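PDB 3VTH: hydrogenase maturation factor from Thermoanaerobacter tengcongensis, which probably uses carbamoyl phosphate and ATP to S-carbamoylate the C-terminal cysteine of HypE during maturation of [NiFe]-hydrogenases. Local coordinates for residues I217-G222 with D350-F355; R243-Y248 with V326-N331; G249-V254 with V614-Q619. All coordinates share one frame; numbering follows the deposited sequence.

Contact 1: I217-G222 with D350-F355; sequences IVAIKG and DIADVF
The ring of Phe355 meets Ala219 CB obliquely at its CD1 atom, 3.5 Å away, while Ala352 CB stands over one ring face, offset toward the rim. The two methyls also touch each other, Ala219 CB lying 3.6 Å from Ala352 CB, so that two small residues pack against one aromatic. The second flat group is the Asp353 carboxylate. Its OD2 accepts the backbone N-H of Ile217 through the anti lone pair in an almost straight bond (2.9 Å, 176°). Chi1 of -62° sets Asp353 CG beside its own backbone N, and the N-H of Asp353 returns a bond to Ile217 O (2.8 Å). A weak bond from Val354 N reaches that same carbonyl, which thus takes two donors. Farther along the strand, Ala219 N binds Val354 O at 2.9 Å, in the parallel pairing of Val218 with Val354 and Ala219 with Phe355. The valines lie side by side and point the same way, Val218 CG1 touching Val354 CG2 at 3.5 Å, on the sheet face turned from Ala219 and Phe355. Ile217 sends CD1 to the carbonyl of Ile351 (3.5 Å). Here a loop whose Asp353 side chain accepts a backbone N-H leads into parallel strand pairing, within the region assigned to the telomere-recombination (YrdC-like) family. Strand 218-221 lies between strands 354-358 and 226-229, and beyond Phe355 the sheet continues to Val196. Helix 204-213 packs on the valine face through Ala211, whereas helix 235-245 meets Ile217 and supplies Arg244, which forms a salt bridge with Asp353 OD1.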
loop_
_atom_site.group_PDB
_atom_site.type_symbol
_atom_site.label_atom_id
_atom_site.label_comp_id
_atom_site.label_asym_id
_atom_site.label_seq_id
_atom_site.Cartn_x
_atom_site.Cartn_y
_atom_site.Cartn_z
ATOM N N ILE A 217 -6.322 11.314 -24.328
ATOM C CA ILE A 217 -6.204 11.094 -22.899
ATOM C C ILE A 217 -7.550 11.404 -22.260
ATOM O O ILE A 217 -8.099 12.494 -22.449
ATOM C CB ILE A 217 -5.111 11.987 -22.260
ATOM C CG1 ILE A 217 -3.721 11.590 -22.765
ATOM C CG2 ILE A 217 -5.159 11.866 -20.736
ATOM C CD1 ILE A 217 -2.730 12.717 -22.806
ATOM N N VAL A 218 -8.078 10.437 -21.514
ATOM C CA VAL A 218 -9.327 10.626 -20.800
ATOM C C VAL A 218 -9.077 10.711 -19.292
ATOM O O VAL A 218 -8.337 9.898 -18.733
ATOM C CB VAL A 218 -10.360 9.510 -21.151
ATOM C CG1 VAL A 218 -10.569 9.418 -22.667
ATOM C CG2 VAL A 218 -9.900 8.160 -20.651
ATOM N N ALA A 219 -9.673 11.706 -18.640
ATOM C CA ALA A 219 -9.646 11.779 -17.183
ATOM C C ALA A 219 -10.943 11.187 -16.668
ATOM O O ALA A 219 -12.034 11.671 -16.998
ATOM C CB ALA A 219 -9.461 13.223 -16.699
ATOM N N ILE A 220 -10.819 10.117 -15.883
ATOM C CA ILE A 220 -11.973 9.338 -15.462
ATOM C C ILE A 220 -12.127 9.462 -13.961
ATOM O O ILE A 220 -11.195 9.147 -13.219
ATOM C CB ILE A 220 -11.792 7.836 -15.836
ATOM C CG1 ILE A 220 -11.683 7.675 -17.364
ATOM C CG2 ILE A 220 -12.921 6.995 -15.293
ATOM C CD1 ILE A 220 -11.311 6.259 -17.815
ATOM N N LYS A 221 -13.294 9.916 -13.508
ATOM C CA LYS A 221 -13.559 9.935 -12.066
ATOM C C LYS A 221 -13.875 8.517 -11.609
ATOM O O LYS A 221 -14.851 7.917 -12.050
ATOM C CB LYS A 221 -14.694 10.897 -11.695
ATOM C CG LYS A 221 -14.872 11.070 -10.179
ATOM C CD LYS A 221 -15.920 12.123 -9.860
ATOM C CE LYS A 221 -16.309 12.100 -8.372
ATOM N NZ LYS A 221 -17.290 13.193 -8.087
ATOM N N GLY A 222 -13.043 7.989 -10.713
ATOM C CA GLY A 222 -13.212 6.629 -10.235
ATOM C C GLY A 222 -13.553 6.688 -8.768
ATOM O O GLY A 222 -14.048 7.711 -8.279
ATOM N N ASP A 350 -4.607 20.924 -19.248
ATOM C CA ASP A 350 -3.600 20.828 -20.306
ATOM C C ASP A 350 -3.067 19.401 -20.398
ATOM O O ASP A 350 -2.065 19.142 -21.062
ATOM C CB ASP A 350 -2.455 21.825 -20.079
ATOM C CG ASP A 350 -2.905 23.287 -20.175
ATOM O OD1 ASP A 350 -3.759 23.625 -21.031
ATOM O OD2 ASP A 350 -2.380 24.115 -19.399
ATOM N N ILE A 351 -3.752 18.474 -19.736
ATOM C CA ILE A 351 -3.327 17.085 -19.714
ATOM C C ILE A 351 -4.372 16.189 -20.373
ATOM O O ILE A 351 -4.093 15.561 -21.392
ATOM C CB ILE A 351 -3.003 16.603 -18.279
ATOM C CG1 ILE A 351 -1.956 17.524 -17.626
ATOM C CG2 ILE A 351 -2.535 15.155 -18.299
ATOM C CD1 ILE A 351 -1.653 17.191 -16.166
ATOM N N ALA A 352 -5.579 16.146 -19.805
ATOM C CA ALA A 352 -6.643 15.345 -20.377
ATOM C C ALA A 352 -7.293 16.048 -21.562
ATOM O O ALA A 352 -7.405 17.279 -21.589
ATOM C CB ALA A 352 -7.692 15.017 -19.314
ATOM N N ASP A 353 -7.720 15.256 -22.541
ATOM C CA ASP A 353 -8.492 15.773 -23.667
ATOM C C ASP A 353 -9.999 15.813 -23.379
ATOM O O ASP A 353 -10.694 16.743 -23.797
ATOM C CB ASP A 353 -8.201 14.936 -24.909
ATOM C CG ASP A 353 -6.741 15.021 -25.320
ATOM O OD1 ASP A 353 -6.330 16.117 -25.733
ATOM O OD2 ASP A 353 -6.003 14.015 -25.212
ATOM N N VAL A 354 -10.498 14.802 -22.670
ATOM C CA VAL A 354 -11.926 14.726 -22.309
ATOM C C VAL A 354 -12.068 14.157 -20.900
ATOM O O VAL A 354 -11.132 13.550 -20.383
ATOM C CB VAL A 354 -12.744 13.866 -23.315
ATOM C CG1 VAL A 354 -12.597 14.407 -24.768
ATOM C CG2 VAL A 354 -12.307 12.412 -23.241
ATOM N N PHE A 355 -13.234 14.360 -20.287
ATOM C CA PHE A 355 -13.445 13.985 -18.893
ATOM C C PHE A 355 -14.706 13.152 -18.730
ATOM O O PHE A 355 -15.733 13.451 -19.348
ATOM C CB PHE A 355 -13.592 15.240 -18.018
ATOM C CG PHE A 355 -12.350 16.081 -17.939
ATOM C CD1 PHE A 355 -11.558 16.061 -16.791
ATOM C CD2 PHE A 355 -11.990 16.924 -19.003
ATOM C CE1 PHE A 355 -10.390 16.854 -16.708
ATOM C CE2 PHE A 355 -10.850 17.714 -18.931
ATOM C CZ PHE A 355 -10.047 17.681 -17.790
#

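Contact 2: R243-Y248 with V326-N331; sequences RRKKRY and VMTSGN. With MG (magnesium ion), chain G; APC (diphosphomethylphosphonic acid adenosyl ester), chain F.
Lys245 and Asn331 bring the backbones closest, 7.4 Å between CA atoms, where helix 235-245 ends in a Schellman motif with Lys246 as C-prime residue (phi 68°). Lys245 runs out extended, with CG anti to the backbone N (chi1 -165°), and meets Thr328 tip to tip. Its NZ gives one hydrogen bond to Thr328 OG1 (2.8 Å) and another to an in-plane lone pair of Ser329 O (2.8 Å); a third goes to O1G of the ATP analogue APC. Thr328 OG1 in turn donates to APC O1A at 2.6 Å, so the hydroxyl relays between lysine and nucleotide. Thr328 OG1 also lies over one face of the Arg247 guanidinium, offset toward the rim; Arg247 NH2 comes within 2.9 Å of APC O1A and is hydrogen-bonded to Pro251 O. Ser329 OG binds the magnesium ion at 2.1 Å, together with three phosphate oxygens and a water, and donates to Asn331 OD1 (2.6 Å). This second-shell amide also uses ND2 to hold APC O1G in a nearly straight bond of 3.1 Å. The two segments thus form part of the triphosphate and magnesium site of the YrdC-like region. The cationic lysine would be expected to offset phosphate charge alongside the metal. Thr328 rests on Leu241 of helix 235-245 and on Leu228 of strand 226-229, with Phe252 of the following loop against both Thr328 and Arg247.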
loop_
_atom_site.group_PDB
_atom_site.type_symbol
_atom_site.label_atom_id
_atom_site.label_comp_id
_atom_site.label_asym_id
_atom_site.label_seq_id
_atom_site.Cartn_x
_atom_site.Cartn_y
_atom_site.Cartn_z
ATOM N N ARG A 243 4.493 13.262 -21.712
ATOM C CA ARG A 243 4.874 14.668 -21.923
ATOM C C ARG A 243 3.988 15.634 -21.131
ATOM O O ARG A 243 4.483 16.564 -20.493
ATOM C CB ARG A 243 4.841 15.045 -23.412
ATOM C CG ARG A 243 5.433 16.442 -23.728
ATOM C CD ARG A 243 5.249 16.877 -25.196
ATOM N NE ARG A 243 5.186 15.726 -26.092
ATOM C CZ ARG A 243 4.078 15.277 -26.677
ATOM N NH1 ARG A 243 2.914 15.897 -26.504
ATOM N NH2 ARG A 243 4.145 14.203 -27.453
ATOM N N ARG A 244 2.681 15.410 -21.179
ATOM C CA ARG A 244 1.735 16.327 -20.568
ATOM C C ARG A 244 1.734 16.214 -19.043
ATOM O O ARG A 244 1.746 17.227 -18.356
ATOM C CB ARG A 244 0.342 16.109 -21.128
ATOM C CG ARG A 244 0.208 16.517 -22.587
ATOM C CD ARG A 244 -1.232 16.421 -23.014
ATOM N NE ARG A 244 -1.413 16.704 -24.436
ATOM C CZ ARG A 244 -2.564 16.529 -25.079
ATOM N NH1 ARG A 244 -3.626 16.080 -24.420
ATOM N NH2 ARG A 244 -2.657 16.805 -26.373
ATOM N N LYS A 245 1.750 14.990 -18.520
ATOM C CA LYS A 245 1.866 14.786 -17.075
ATOM C C LYS A 245 3.271 15.148 -16.552
ATOM O O LYS A 245 3.431 15.480 -15.371
ATOM C CB LYS A 245 1.455 13.357 -16.669
ATOM C CG LYS A 245 1.214 13.203 -15.149
ATOM C CD LYS A 245 0.666 11.826 -14.735
ATOM C CE LYS A 245 0.730 11.680 -13.211
ATOM N NZ LYS A 245 0.127 10.399 -12.726
ATOM N N LYS A 246 4.264 15.124 -17.442
ATOM C CA LYS A 246 5.675 15.357 -17.097
ATOM C C LYS A 246 6.224 14.201 -16.243
ATOM O O LYS A 246 7.059 14.395 -15.353
ATOM C CB LYS A 246 5.881 16.733 -16.423
ATOM C CG LYS A 246 5.628 17.924 -17.349
ATOM C CD LYS A 246 5.069 19.125 -16.593
ATOM C CE LYS A 246 4.556 20.218 -17.548
ATOM N NZ LYS A 246 5.646 21.115 -18.029
ATOM N N ARG A 247 5.741 12.996 -16.535
ATOM C CA ARG A 247 6.122 11.765 -15.827
ATOM C C ARG A 247 6.855 10.881 -16.832
ATOM O O ARG A 247 6.226 10.114 -17.575
ATOM C CB ARG A 247 4.854 11.069 -15.338
ATOM C CG ARG A 247 5.038 9.847 -14.455
ATOM C CD ARG A 247 3.638 9.345 -14.093
ATOM N NE ARG A 247 3.630 8.122 -13.301
ATOM C CZ ARG A 247 3.918 6.912 -13.775
ATOM N NH1 ARG A 247 4.276 6.760 -15.043
ATOM N NH2 ARG A 247 3.866 5.859 -12.981
ATOM N N TYR A 248 8.181 10.989 -16.865
ATOM C CA TYR A 248 8.945 10.442 -17.988
ATOM C C TYR A 248 9.571 9.067 -17.793
ATOM O O TYR A 248 9.901 8.391 -18.786
ATOM C CB TYR A 248 10.020 11.426 -18.434
ATOM C CG TYR A 248 9.509 12.520 -19.346
ATOM C CD1 TYR A 248 9.193 12.253 -20.684
ATOM C CD2 TYR A 248 9.359 13.829 -18.879
ATOM C CE1 TYR A 248 8.729 13.270 -21.536
ATOM C CE2 TYR A 248 8.901 14.850 -19.715
ATOM C CZ TYR A 248 8.590 14.564 -21.041
ATOM O OH TYR A 248 8.143 15.574 -21.866
ATOM N N VAL A 326 -3.714 2.272 -19.968
ATOM C CA VAL A 326 -2.985 2.912 -18.877
ATOM C C VAL A 326 -3.999 3.496 -17.900
ATOM O O VAL A 326 -5.044 3.995 -18.313
ATOM C CB VAL A 326 -2.089 4.046 -19.412
ATOM C CG1 VAL A 326 -1.520 4.911 -18.274
ATOM C CG2 VAL A 326 -0.967 3.459 -20.257
ATOM N N MET A 327 -3.705 3.375 -16.609
ATOM C CA MET A 327 -4.421 4.089 -15.574
ATOM C C MET A 327 -3.349 4.687 -14.679
ATOM O O MET A 327 -2.658 3.953 -13.957
ATOM C CB MET A 327 -5.312 3.139 -14.759
ATOM C CG MET A 327 -6.530 2.656 -15.507
ATOM S SD MET A 327 -7.707 4.003 -15.737
ATOM C CE MET A 327 -8.785 3.752 -14.321
ATOM N N THR A 328 -3.204 6.003 -14.740
ATOM C CA THR A 328 -2.238 6.704 -13.908
ATOM C C THR A 328 -3.029 7.755 -13.165
ATOM O O THR A 328 -4.075 8.186 -13.637
ATOM C CB THR A 328 -1.056 7.303 -14.741
ATOM O OG1 THR A 328 -0.041 7.806 -13.854
ATOM C CG2 THR A 328 -1.524 8.419 -15.666
ATOM N N SER A 329 -2.561 8.157 -11.992
ATOM C CA SER A 329 -3.377 9.030 -11.170
ATOM C C SER A 329 -3.508 10.404 -11.833
ATOM O O SER A 329 -2.579 10.893 -12.485
ATOM C CB SER A 329 -2.830 9.110 -9.735
ATOM O OG SER A 329 -1.583 9.770 -9.709
ATOM N N GLY A 330 -4.692 10.988 -11.687
ATOM C CA GLY A 330 -5.037 12.256 -12.309
ATOM C C GLY A 330 -4.534 13.432 -11.502
ATOM O O GLY A 330 -5.236 13.941 -10.623
ATOM N N ASN A 331 -3.302 13.839 -11.801
ATOM C CA ASN A 331 -2.648 14.982 -11.169
ATOM C C ASN A 331 -1.446 15.371 -12.022
ATOM O O ASN A 331 -0.992 14.573 -12.856
ATOM C CB ASN A 331 -2.206 14.646 -9.738
ATOM C CG ASN A 331 -1.510 13.289 -9.633
ATOM O OD1 ASN A 331 -2.153 12.277 -9.347
ATOM N ND2 ASN A 331 -0.189 13.265 -9.856
HETATM MG MG MG G . 0.256 8.983 -9.009
HETATM P PG APC F . 2.832 10.810 -9.815
HETATM O O1G APC F . 1.353 10.549 -9.936
HETATM O O2G APC F . 3.527 10.805 -11.154
HETATM O O3G APC F . 3.189 12.005 -8.977
HETATM P PB APC F . 3.018 8.088 -8.886
HETATM O O1B APC F . 1.800 8.120 -8.017
HETATM O O2B APC F . 4.184 7.296 -8.328
HETATM O O3B APC F . 3.542 9.604 -9.009
HETATM P PA APC F . 1.092 6.543 -10.831
HETATM O O1A APC F . 1.096 6.099 -12.275
HETATM O O2A APC F . -0.138 7.246 -10.384
HETATM C C3A APC F . 2.610 7.541 -10.577
HETATM O "O5'" APC F . 1.230 5.278 -9.841
HETATM C "C5'" APC F . 1.492 3.948 -10.279
HETATM C "C4'" APC F . 2.527 3.330 -9.343
HETATM O "O4'" APC F . 2.672 1.960 -9.734
HETATM C "C3'" APC F . 3.889 4.007 -9.516
HETATM O "O3'" APC F . 4.553 4.201 -8.255
HETATM C "C2'" APC F . 4.682 3.002 -10.325
HETATM O "O2'" APC F . 6.104 3.146 -10.150
HETATM C "C1'" APC F . 4.061 1.675 -9.891
HETATM N N9 APC F . 4.299 0.733 -10.978
HETATM C C8 APC F . 3.659 0.666 -12.176
HETATM N N7 APC F . 4.206 -0.315 -12.937
HETATM C C5 APC F . 5.205 -0.872 -12.220
HETATM C C6 APC F . 6.201 -1.948 -12.418
HETATM N N6 APC F . 6.235 -2.659 -13.564
HETATM N N1 APC F . 7.069 -2.201 -11.413
HETATM C C2 APC F . 7.047 -1.519 -10.250
HETATM N N3 APC F . 6.186 -0.523 -9.987
HETATM C C4 APC F . 5.261 -0.175 -10.926
HETATM O O HOH W 1 -0.180 10.343 -7.308
#

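Contact 3: G249-V254 with V614-Q619; sequences GKPFAV and VLFEGQ. With APC (diphosphomethylphosphonic acid adenosyl ester), chain F; AP2 (phosphomethylphosphonic acid adenosyl ester), chain H.
Phe616 leans on Lys250 and Gly249 along the length of its side chain. Its CB lies 4.1 Å from Lys250 CG, and the same methylene sits over the ring, 4.0 Å from the centroid and 20° off the normal, a CH-pi contact. Farther out, CD1 passes Lys250 N at 3.5 Å, and CE1 reaches the carbonyl carbon of Gly249 (3.3 Å). At the tip, CZ comes to Lys250 CA and, at 4.2 Å, to Pro251 CD. The ring's opposite face receives Gln619 CB over its centre, so the aromatic lies between Lys250 CG and Gln619 CB, at the start of helix 619-626. Beside it, Leu615 CD1 touches Gly249 CA (3.8 Å). Past the ring, Lys250 continues extended and its NZ makes a hydrogen bond to APC O2B at 2.8 Å, with a weaker one to O3B. Pro251 packs on the adenine, CG lying 3.3 Å from APC C5. On the other segment, Glu617 and Gly618 line the pocket of the second nucleotide, AP2. The contact thus joins the YrdC-like region to the Kae1-like carbamoyltransferase region, each segment belonging to a different nucleotide site. The junction is made by CH-pi and van der Waals packing, including Phe616 CD1 and CE1 against the Gly249-Lys250 peptide, while the lysine charge is directed to phosphate, a division consistent with an interface that depends more on shape than on directional bonds.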
loop_
_atom_site.group_PDB
_atom_site.type_symbol
_atom_site.label_atom_id
_atom_site.label_comp_id
_atom_site.label_asym_id
_atom_site.label_seq_id
_atom_site.Cartn_x
_atom_site.Cartn_y
_atom_site.Cartn_z
ATOM N N GLY A 249 9.763 8.661 -16.542
ATOM C CA GLY A 249 10.476 7.415 -16.265
ATOM C C GLY A 249 9.684 6.332 -15.555
ATOM O O GLY A 249 9.819 5.148 -15.889
ATOM N N LYS A 250 8.889 6.724 -14.561
ATOM C CA LYS A 250 8.148 5.764 -13.754
ATOM C C LYS A 250 7.207 4.950 -14.647
ATOM O O LYS A 250 6.505 5.526 -15.487
ATOM C CB LYS A 250 7.324 6.473 -12.675
ATOM C CG LYS A 250 8.094 6.964 -11.442
ATOM C CD LYS A 250 7.060 7.364 -10.358
ATOM C CE LYS A 250 7.716 7.921 -9.088
ATOM N NZ LYS A 250 6.685 8.486 -8.159
ATOM N N PRO A 251 7.186 3.614 -14.469
ATOM C CA PRO A 251 6.305 2.751 -15.272
ATOM C C PRO A 251 4.824 3.041 -15.026
ATOM O O PRO A 251 4.439 3.397 -13.909
ATOM C CB PRO A 251 6.629 1.339 -14.766
ATOM C CG PRO A 251 7.145 1.565 -13.331
ATOM C CD PRO A 251 7.894 2.867 -13.408
ATOM N N PHE A 252 4.015 2.874 -16.071
ATOM C CA PHE A 252 2.569 2.969 -15.966
ATOM C C PHE A 252 1.947 1.609 -15.686
ATOM O O PHE A 252 2.289 0.609 -16.348
ATOM C CB PHE A 252 1.961 3.454 -17.286
ATOM C CG PHE A 252 2.150 4.920 -17.560
ATOM C CD1 PHE A 252 1.920 5.880 -16.571
ATOM C CD2 PHE A 252 2.495 5.347 -18.830
ATOM C CE1 PHE A 252 2.064 7.241 -16.854
ATOM C CE2 PHE A 252 2.633 6.704 -19.119
ATOM C CZ PHE A 252 2.438 7.647 -18.134
ATOM N N ALA A 253 1.009 1.599 -14.745
ATOM C CA ALA A 253 0.120 0.481 -14.532
ATOM C C ALA A 253 -0.944 0.460 -15.627
ATOM O O ALA A 253 -1.305 1.498 -16.153
ATOM C CB ALA A 253 -0.550 0.604 -13.167
ATOM N N VAL A 254 -1.448 -0.727 -15.947
ATOM C CA VAL A 254 -2.406 -0.909 -17.030
ATOM C C VAL A 254 -3.600 -1.717 -16.505
ATOM O O VAL A 254 -3.431 -2.615 -15.669
ATOM C CB VAL A 254 -1.715 -1.608 -18.244
ATOM C CG1 VAL A 254 -2.712 -2.042 -19.304
ATOM C CG2 VAL A 254 -0.703 -0.659 -18.897
ATOM N N VAL A 614 19.374 8.970 -13.628
ATOM C CA VAL A 614 18.041 8.409 -13.430
ATOM C C VAL A 614 16.977 9.501 -13.260
ATOM O O VAL A 614 17.275 10.626 -12.833
ATOM C CB VAL A 614 17.982 7.409 -12.240
ATOM C CG1 VAL A 614 18.940 6.209 -12.479
ATOM C CG2 VAL A 614 18.283 8.103 -10.922
ATOM N N LEU A 615 15.740 9.146 -13.602
ATOM C CA LEU A 615 14.616 10.082 -13.600
ATOM C C LEU A 615 13.866 10.020 -12.281
ATOM O O LEU A 615 13.223 10.985 -11.883
ATOM C CB LEU A 615 13.681 9.803 -14.785
ATOM C CG LEU A 615 14.346 9.918 -16.173
ATOM C CD1 LEU A 615 13.407 9.540 -17.334
ATOM C CD2 LEU A 615 14.924 11.318 -16.395
ATOM N N PHE A 616 13.970 8.881 -11.599
ATOM C CA PHE A 616 13.351 8.698 -10.295
ATOM C C PHE A 616 14.224 7.820 -9.414
ATOM O O PHE A 616 14.985 6.992 -9.904
ATOM C CB PHE A 616 11.922 8.127 -10.419
ATOM C CG PHE A 616 11.845 6.758 -11.078
ATOM C CD1 PHE A 616 11.717 6.642 -12.452
ATOM C CD2 PHE A 616 11.863 5.594 -10.311
ATOM C CE1 PHE A 616 11.635 5.390 -13.061
ATOM C CE2 PHE A 616 11.781 4.328 -10.919
ATOM C CZ PHE A 616 11.669 4.235 -12.294
ATOM N N GLU A 617 14.101 8.019 -8.106
ATOM C CA GLU A 617 14.888 7.298 -7.110
ATOM C C GLU A 617 14.617 5.790 -7.227
ATOM O O GLU A 617 13.474 5.358 -7.211
ATOM C CB GLU A 617 14.508 7.832 -5.715
ATOM C CG GLU A 617 15.221 7.203 -4.513
ATOM C CD GLU A 617 16.559 7.857 -4.179
ATOM O OE1 GLU A 617 17.538 7.656 -4.943
ATOM O OE2 GLU A 617 16.635 8.557 -3.134
ATOM N N GLY A 618 15.674 4.999 -7.371
ATOM C CA GLY A 618 15.526 3.549 -7.416
ATOM C C GLY A 618 15.439 2.984 -8.824
ATOM O O GLY A 618 15.509 1.774 -9.009
ATOM N N GLN A 619 15.272 3.857 -9.814
ATOM C CA GLN A 619 15.152 3.419 -11.203
ATOM C C GLN A 619 16.296 2.501 -11.605
ATOM O O GLN A 619 16.073 1.444 -12.195
ATOM C CB GLN A 619 15.072 4.609 -12.160
ATOM C CG GLN A 619 15.019 4.211 -13.648
ATOM C CD GLN A 619 14.856 5.391 -14.584
ATOM O OE1 GLN A 619 14.335 5.248 -15.696
ATOM N NE2 GLN A 619 15.320 6.551 -14.164
HETATM P PG APC F . 2.832 10.810 -9.815
HETATM O O1G APC F . 1.353 10.549 -9.936
HETATM O O2G APC F . 3.527 10.805 -11.154
HETATM O O3G APC F . 3.189 12.005 -8.977
HETATM P PB APC F . 3.018 8.088 -8.886
HETATM O O1B APC F . 1.800 8.120 -8.017
HETATM O O2B APC F . 4.184 7.296 -8.328
HETATM O O3B APC F . 3.542 9.604 -9.009
HETATM P PA APC F . 1.092 6.543 -10.831
HETATM O O1A APC F . 1.096 6.099 -12.275
HETATM O O2A APC F . -0.138 7.246 -10.384
HETATM C C3A APC F . 2.610 7.541 -10.577
HETATM O "O5'" APC F . 1.230 5.278 -9.841
HETATM C "C5'" APC F . 1.492 3.948 -10.279
HETATM C "C4'" APC F . 2.527 3.330 -9.343
HETATM O "O4'" APC F . 2.672 1.960 -9.734
HETATM C "C3'" APC F . 3.889 4.007 -9.516
HETATM O "O3'" APC F . 4.553 4.201 -8.255
HETATM C "C2'" APC F . 4.682 3.002 -10.325
HETATM O "O2'" APC F . 6.104 3.146 -10.150
HETATM C "C1'" APC F . 4.061 1.675 -9.891
HETATM N N9 APC F . 4.299 0.733 -10.978
HETATM C C8 APC F . 3.659 0.666 -12.176
HETATM N N7 APC F . 4.206 -0.315 -12.937
HETATM C C5 APC F . 5.205 -0.872 -12.220
HETATM C C6 APC F . 6.201 -1.948 -12.418
HETATM N N6 APC F . 6.235 -2.659 -13.564
HETATM N N1 APC F . 7.069 -2.201 -11.413
HETATM C C2 APC F . 7.047 -1.519 -10.250
HETATM N N3 APC F . 6.186 -0.523 -9.987
HETATM C C4 APC F . 5.261 -0.175 -10.926
HETATM P PB AP2 H . 14.811 5.440 2.048
HETATM O O1B AP2 H . 15.911 4.849 1.200
HETATM O O2B AP2 H . 14.656 4.878 3.427
HETATM O O3B AP2 H . 14.786 6.945 1.967
HETATM C C3A AP2 H . 13.319 4.937 1.149
HETATM P PA AP2 H . 12.982 3.152 1.149
HETATM O O1A AP2 H . 11.581 3.129 0.554
HETATM O O2A AP2 H . 13.253 2.423 2.442
HETATM O "O5'" AP2 H . 14.041 2.539 0.090
HETATM C "C5'" AP2 H . 13.858 2.856 -1.285
HETATM C "C4'" AP2 H . 15.158 2.482 -1.958
HETATM O "O4'" AP2 H . 15.258 1.060 -2.050
HETATM C "C3'" AP2 H . 15.238 2.977 -3.388
HETATM O "O3'" AP2 H . 15.586 4.365 -3.428
HETATM C "C2'" AP2 H . 16.311 2.054 -3.930
HETATM O "O2'" AP2 H . 17.572 2.612 -3.542
HETATM C "C1'" AP2 H . 16.044 0.729 -3.202
HETATM N N9 AP2 H . 15.322 -0.159 -4.159
HETATM C C8 AP2 H . 14.090 0.025 -4.695
HETATM N N7 AP2 H . 13.771 -0.962 -5.575
HETATM C C5 AP2 H . 14.816 -1.812 -5.613
HETATM C C6 AP2 H . 15.148 -3.067 -6.334
HETATM N N6 AP2 H . 14.274 -3.633 -7.203
HETATM N N1 AP2 H . 16.367 -3.624 -6.091
HETATM C C2 AP2 H . 17.248 -3.095 -5.215
HETATM N N3 AP2 H . 17.013 -1.950 -4.538
HETATM C C4 AP2 H . 15.837 -1.279 -4.694
#

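The three contacts step from the sheet of the YrdC-like region to its boundary with the Kae1-like region. Contact 1 and contact 2 have centres 10 Å apart and are tied by Arg244, whose NH1 lies 3.0 Å from Asp353 OD1; along the chain, contact 2 is nested inside the loop that contact 1 closes. Contacts 2 and 3 lie 11 Å apart between centres and share APC, and the backbones join where Met327 N approaches Ala253 O at 3.1 Å, a probable hydrogen bond. Contact 1 lies farther from the site, the Ile351 side chain being about 10 Å from APC, whereas contact 3 alone also reaches AP2.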